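Local coordinates for sugar fermentation stimulation protein homolog (PDB 4DA2) that probably binds DNA, pairing an OB-fold domain with a nuclease-like PD-(D/E)xK domain that carries bound calcium ions, at residues Ile32-Ile37 / Gly60-Tyr65. The protein carries 1 engineered substitution. Sequence-based numbering, arbitrary orientation.
Sequences IERALI and GGKTRY
The backbone N-H of L36 gives its hydrogen to the carbonyl oxygen of Y65 in an almost straight bond, 2.8 Å from N to O with 174° at the hydrogen. The same oxygen also receives a weaker CA-H...O contact from A35, whose CA is 3.5 Å away. The short side chain of A35 fits the buried face it shares with Y65, its CB meeting CB of Y65 at 4.4 Å. In the N-terminal OB domain, this is where the loop after strand 52-57 meets strand 31-36 and strand 65-72 begins, running parallel to it; the next backbone bond on that side links L36 to L67. CG of Y65 stands anti to its own carbonyl carbon, beside the backbone N (chi1 -66°), and CE2 of the ring lies 3.7 Å from CD of E33, the carboxylate plane inclined 48° to the ring. OE1 of that carboxylate forms a long salt bridge with NH1 of R64 at 3.6 Å, for which the long, charged R64 reaches in from an exposed position, while OE2 has a weak, long ion pair with R31. Not every polar atom is answered: OG1 of T63 is buried without a partner, covered by the apolar L36, whose CD1 lies 3.4 Å from it, and Y65 N is likewise left without an acceptor. The T63 methyl, CG2, sits over one face of the R34 guanidinium, a place suited to a small apolar group. At that guanidinium's edge, NZ of K62 approaches to 3.3 Å from R34 NH1, a meeting of two donors whose like charges probably repel.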
ATOM      1  N   ILE A  32      11.369  14.041 -21.454  1.00 21.19           N
ATOM      2  CA  ILE A  32      11.269  14.220 -20.008  1.00 22.06           C
ATOM      3  C   ILE A  32       9.816  14.523 -19.641  1.00 29.04           C
ATOM      4  O   ILE A  32       9.229  15.482 -20.156  1.00 23.56           O
ATOM      5  CB  ILE A  32      12.235  15.297 -19.458  1.00 22.25           C
ATOM      6  CG1 ILE A  32      13.686  14.931 -19.778  1.00 29.01           C
ATOM      7  CG2 ILE A  32      12.047  15.450 -17.936  1.00 20.51           C
ATOM      8  CD1 ILE A  32      14.716  15.985 -19.354  1.00 17.09           C
ATOM      9  N   GLU A  33       9.224  13.704 -18.763  1.00 17.18           N
ATOM     10  CA  GLU A  33       7.805  13.841 -18.474  1.00 15.75           C
ATOM     11  C   GLU A  33       7.529  13.987 -16.985  1.00 19.71           C
ATOM     12  O   GLU A  33       8.188  13.370 -16.167  1.00 23.27           O
ATOM     13  CB  GLU A  33       7.047  12.600 -18.954  1.00 24.40           C
ATOM     14  CG  GLU A  33       7.016  12.423 -20.461  1.00 20.58           C
ATOM     15  CD  GLU A  33       6.043  13.361 -21.131  1.00 20.94           C
ATOM     16  OE1 GLU A  33       5.334  14.121 -20.421  1.00 32.19           O
ATOM     17  OE2 GLU A  33       5.989  13.356 -22.368  1.00 41.00           O
ATOM     18  N   ARG A  34       6.535  14.801 -16.663  1.00 16.60           N
ATOM     19  CA  ARG A  34       6.011  14.908 -15.296  1.00 32.94           C
ATOM     20  C   ARG A  34       5.155  13.677 -14.961  1.00 33.06           C
ATOM     21  O   ARG A  34       4.259  13.324 -15.723  1.00 18.98           O
ATOM     22  CB  ARG A  34       5.205  16.200 -15.154  1.00 31.25           C
ATOM     23  CG  ARG A  34       5.127  16.754 -13.749  1.00 32.40           C
ATOM     24  CD  ARG A  34       4.392  18.088 -13.738  1.00 20.03           C
ATOM     25  NE  ARG A  34       4.170  18.608 -12.405  1.00 47.68           N
ATOM     26  CZ  ARG A  34       3.120  19.342 -12.069  1.00 22.50           C
ATOM     27  NH1 ARG A  34       2.178  19.599 -12.965  1.00 45.82           N
ATOM     28  NH2 ARG A  34       2.990  19.783 -10.829  1.00103.67           N
ATOM     29  N   ALA A  35       5.446  13.014 -13.834  1.00 19.02           N
ATOM     30  CA  ALA A  35       4.743  11.803 -13.441  1.00 24.74           C
ATOM     31  C   ALA A  35       4.229  11.950 -12.018  1.00 33.42           C
ATOM     32  O   ALA A  35       4.959  12.376 -11.126  1.00 19.08           O
ATOM     33  CB  ALA A  35       5.689  10.575 -13.549  1.00 19.10           C
ATOM     34  N   LEU A  36       2.960  11.622 -11.815  1.00 15.71           N
ATOM     35  CA  LEU A  36       2.351  11.688 -10.505  1.00 18.91           C
ATOM     36  C   LEU A  36       2.927  10.619  -9.577  1.00 20.07           C
ATOM     37  O   LEU A  36       3.144   9.493  -9.981  1.00 21.88           O
ATOM     38  CB  LEU A  36       0.847  11.446 -10.640  1.00 25.73           C
ATOM     39  CG  LEU A  36      -0.023  12.069  -9.562  1.00 27.70           C
ATOM     40  CD1 LEU A  36      -0.013  13.589  -9.696  1.00 31.83           C
ATOM     41  CD2 LEU A  36      -1.458  11.531  -9.646  1.00 35.06           C
ATOM     42  N   ILE A  37       3.161  10.996  -8.328  1.00 17.41           N
ATOM     43  CA  ILE A  37       3.574  10.054  -7.299  1.00 17.67           C
ATOM     44  C   ILE A  37       2.466  10.062  -6.229  1.00 21.45           C
ATOM     45  O   ILE A  37       2.137  11.110  -5.652  1.00 21.22           O
ATOM     46  CB  ILE A  37       4.947  10.463  -6.672  1.00 19.02           C
ATOM     47  CG1 ILE A  37       6.092  10.314  -7.680  1.00 25.52           C
ATOM     48  CG2 ILE A  37       5.214   9.654  -5.366  1.00 19.40           C
ATOM     49  CD1 ILE A  37       7.372  11.082  -7.287  1.00 29.11           C
ATOM     50  N   GLY A  60      -6.553  12.970 -18.096  1.00 48.74           N
ATOM     51  CA  GLY A  60      -6.909  14.115 -17.247  1.00 35.00           C
ATOM     52  C   GLY A  60      -6.464  13.921 -15.798  1.00 63.85           C
ATOM     53  O   GLY A  60      -6.445  12.799 -15.293  1.00 80.18           O
ATOM     54  N   GLY A  61      -6.105  15.006 -15.116  1.00 83.11           N
ATOM     55  CA  GLY A  61      -6.103  16.339 -15.693  1.00 60.15           C
ATOM     56  C   GLY A  61      -4.723  16.966 -15.662  1.00 33.49           C
ATOM     57  O   GLY A  61      -4.114  17.188 -16.714  1.00 48.26           O
ATOM     58  N   LYS A  62      -4.228  17.235 -14.456  1.00 32.59           N
ATOM     59  CA  LYS A  62      -2.993  18.006 -14.282  1.00 36.98           C
ATOM     60  C   LYS A  62      -1.746  17.310 -14.833  1.00 49.81           C
ATOM     61  O   LYS A  62      -0.902  17.951 -15.466  1.00 75.05           O
ATOM     62  CB  LYS A  62      -2.787  18.425 -12.816  1.00 44.23           C
ATOM     63  CG  LYS A  62      -1.721  19.502 -12.648  1.00 43.93           C
ATOM     64  CD  LYS A  62      -1.647  20.048 -11.228  1.00110.80           C
ATOM     65  CE  LYS A  62      -0.307  20.741 -10.961  1.00 57.96           C
ATOM     66  NZ  LYS A  62       0.004  21.849 -11.915  1.00 60.65           N
ATOM     67  N   THR A  63      -1.639  16.008 -14.596  1.00 39.99           N
ATOM     68  CA  THR A  63      -0.480  15.237 -15.063  1.00 40.12           C
ATOM     69  C   THR A  63      -0.965  14.067 -15.931  1.00 21.96           C
ATOM     70  O   THR A  63      -2.032  13.517 -15.662  1.00 29.66           O
ATOM     71  CB  THR A  63       0.389  14.770 -13.874  1.00 64.25           C
ATOM     72  OG1 THR A  63      -0.354  13.854 -13.061  1.00 60.59           O
ATOM     73  CG2 THR A  63       0.791  15.973 -13.014  1.00 37.90           C
ATOM     74  N   ARG A  64      -0.198  13.733 -16.969  1.00 31.31           N
ATOM     75  CA  ARG A  64      -0.579  12.719 -17.952  1.00 33.26           C
ATOM     76  C   ARG A  64      -0.011  11.334 -17.669  1.00 28.79           C
ATOM     77  O   ARG A  64      -0.340  10.382 -18.376  1.00 30.40           O
ATOM     78  CB  ARG A  64      -0.146  13.126 -19.369  1.00 27.28           C
ATOM     79  CG  ARG A  64      -0.503  14.550 -19.786  1.00 54.05           C
ATOM     80  CD  ARG A  64      -0.809  14.695 -21.293  1.00 66.17           C
ATOM     81  NE  ARG A  64      -0.109  13.773 -22.202  1.00149.04           N
ATOM     82  CZ  ARG A  64       1.209  13.731 -22.410  1.00137.09           C
ATOM     83  NH1 ARG A  64       2.030  14.528 -21.745  1.00 39.43           N
ATOM     84  NH2 ARG A  64       1.718  12.859 -23.275  1.00 53.34           N
ATOM     85  N   TYR A  65       0.861  11.228 -16.662  1.00 18.93           N
ATOM     86  CA  TYR A  65       1.429   9.924 -16.304  1.00 16.36           C
ATOM     87  C   TYR A  65       1.401   9.694 -14.816  1.00 18.16           C
ATOM     88  O   TYR A  65       1.509  10.631 -14.043  1.00 19.02           O
ATOM     89  CB  TYR A  65       2.874   9.825 -16.784  1.00 19.87           C
ATOM     90  CG  TYR A  65       3.004   9.836 -18.277  1.00 21.19           C
ATOM     91  CD1 TYR A  65       2.994   8.642 -19.002  1.00 18.34           C
ATOM     92  CD2 TYR A  65       3.122  11.039 -18.972  1.00 32.22           C
ATOM     93  CE1 TYR A  65       3.112   8.654 -20.391  1.00 33.80           C
ATOM     94  CE2 TYR A  65       3.240  11.054 -20.355  1.00 38.74           C
ATOM     95  CZ  TYR A  65       3.235   9.861 -21.053  1.00 38.05           C
ATOM     96  OH  TYR A  65       3.353   9.880 -22.422  1.00 38.40           O
TER